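PDB 4BQ1: endo-1,3-beta-glucanase, family GH16 from Zobellia galactanivorans, which probably hydrolyses internal beta-1,3-glucosidic bonds of algal laminarin through its GH16 catalytic domain, the part of the longer protein present here. Local coordinates for residues 141-146 / 220-225. Residues are numbered along the deposited sequence; the frame is centred on the assembly and turned at random.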
# COMPACT_ATOMS: atom_id res chain seq x y z
N GLY A 141 1.46 3.14 13.53
CA GLY A 141 1.33 4.20 12.54
C GLY A 141 1.10 3.61 11.16
O GLY A 141 1.62 2.54 10.77
N GLU A 142 0.38 4.39 10.34
CA GLU A 142 0.07 4.03 8.94
C GLU A 142 0.04 5.32 8.16
O GLU A 142 -0.63 6.29 8.56
CB GLU A 142 -1.29 3.31 8.84
CG GLU A 142 -1.78 3.14 7.41
CD GLU A 142 -3.07 2.40 7.31
OE1 GLU A 142 -3.44 1.71 8.29
OE2 GLU A 142 -3.64 2.31 6.21
N ILE A 143 0.70 5.35 6.98
CA ILE A 143 0.58 6.50 6.01
C ILE A 143 0.01 5.90 4.71
O ILE A 143 0.59 4.96 4.11
CB ILE A 143 1.92 7.07 5.66
CG1 ILE A 143 2.62 7.62 6.93
CG2 ILE A 143 1.68 8.19 4.65
CD1 ILE A 143 4.07 8.09 6.74
N ASP A 144 -1.15 6.40 4.28
CA ASP A 144 -1.72 5.96 2.97
C ASP A 144 -1.37 6.99 1.96
O ASP A 144 -1.87 8.14 1.94
CB ASP A 144 -3.23 5.86 3.09
CG ASP A 144 -3.58 4.88 4.20
OD1 ASP A 144 -3.03 3.76 4.24
OD2 ASP A 144 -4.29 5.27 5.15
N ILE A 145 -0.38 6.63 1.15
CA ILE A 145 0.07 7.51 0.06
C ILE A 145 -0.96 7.52 -1.09
O ILE A 145 -1.21 8.59 -1.68
CB ILE A 145 1.42 6.96 -0.43
CG1 ILE A 145 2.50 6.99 0.70
CG2 ILE A 145 1.93 7.86 -1.59
CD1 ILE A 145 3.84 6.40 0.30
N LEU A 146 -1.59 6.39 -1.36
CA LEU A 146 -2.58 6.33 -2.39
C LEU A 146 -3.53 5.27 -1.96
O LEU A 146 -3.14 4.10 -1.65
CB LEU A 146 -1.90 5.94 -3.73
CG LEU A 146 -2.86 5.69 -4.96
CD1 LEU A 146 -3.50 4.37 -4.94
CD2 LEU A 146 -3.96 6.80 -5.10
N ALA A 220 10.01 6.62 13.50
CA ALA A 220 10.75 5.38 13.62
C ALA A 220 10.47 4.64 12.29
O ALA A 220 9.65 5.13 11.48
CB ALA A 220 10.17 4.57 14.83
N PRO A 221 11.12 3.52 12.03
CA PRO A 221 11.09 2.97 10.67
C PRO A 221 9.72 2.56 10.26
O PRO A 221 8.97 1.94 11.04
CB PRO A 221 12.03 1.77 10.74
CG PRO A 221 13.09 2.24 11.86
CD PRO A 221 12.18 2.90 12.88
N HIS A 222 9.44 2.80 8.97
CA HIS A 222 8.23 2.25 8.29
C HIS A 222 8.65 1.39 7.11
O HIS A 222 9.80 1.52 6.65
CB HIS A 222 7.33 3.38 7.76
CG HIS A 222 6.40 3.97 8.79
ND1 HIS A 222 6.72 4.45 10.05
CD2 HIS A 222 5.07 4.23 8.60
CE1 HIS A 222 5.58 4.89 10.66
NE2 HIS A 222 4.57 4.77 9.75
N TYR A 223 7.79 0.47 6.67
CA TYR A 223 7.97 -0.20 5.36
C TYR A 223 6.83 0.07 4.47
O TYR A 223 5.72 0.45 4.92
CB TYR A 223 8.27 -1.68 5.54
CG TYR A 223 7.14 -2.39 6.31
CD1 TYR A 223 6.00 -3.00 5.67
CD2 TYR A 223 7.15 -2.52 7.76
CE1 TYR A 223 4.96 -3.65 6.36
CE2 TYR A 223 6.10 -3.18 8.45
CZ TYR A 223 5.07 -3.74 7.72
OH TYR A 223 4.08 -4.44 8.38
N LEU A 224 7.06 -0.13 3.16
CA LEU A 224 6.06 0.17 2.13
C LEU A 224 5.21 -1.11 1.84
O LEU A 224 5.75 -2.25 1.84
CB LEU A 224 6.80 0.50 0.81
CG LEU A 224 5.91 1.03 -0.30
CD1 LEU A 224 5.41 2.46 0.04
CD2 LEU A 224 6.76 1.11 -1.59
N LEU A 225 3.95 -0.91 1.55
CA LEU A 225 3.00 -1.96 1.12
C LEU A 225 2.40 -1.56 -0.21
O LEU A 225 2.13 -0.36 -0.46
CB LEU A 225 1.87 -2.25 2.15
CG LEU A 225 2.39 -2.65 3.50
CD1 LEU A 225 2.62 -1.45 4.50
CD2 LEU A 225 1.40 -3.68 4.14
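His222 packs on Gly141 and Ile143, and Ile145 on Leu224, in a buried, sparse side-chain contact between two non-adjacent strands of the GH16 beta-jelly-roll sandwich. Strand 110-118 lies between them, pairing antiparallel with 142-144 on one flank and with 222-230 on the other, so the two segments touch through side chains on one face and share no hydrogen bond. Even at Gly141 and His222, the nearest pair, the CA atoms are 8.3 Å apart.

The imidazole of His222 reaches across, its NE2 lying 3.8 Å from Gly141 O, while Glu142 N sits at the ring edge, near its plane. With CG anti to the carbonyl carbon (chi1 -83°), the ring extends over Thr116. Its other ring nitrogen, ND1, donates a weak hydrogen bond of 3.3 Å to Ala220 O, which probably helps to set its rotation; Trp193 meets the ring edge-to-face. Gly141, beside the imidazole, has backbone angles (86°/151°) that by themselves call for glycine. Ile143 CD1 approaches the ring obliquely, 4.4 Å from His222 CD2.

Glu142 points away from this layer: its OE1 accepts a hydrogen bond from Trp137 and its OE2 is hydrogen-bonded to a glycerol probably carried over from crystallisation. Beyond Ile143 the chain forms a classic beta bulge, with Ile145 and Leu146 both facing Ile114. At this end, methyl meets methyl, Ile145 CD1 lying 4.2 Å from Leu224 CD1.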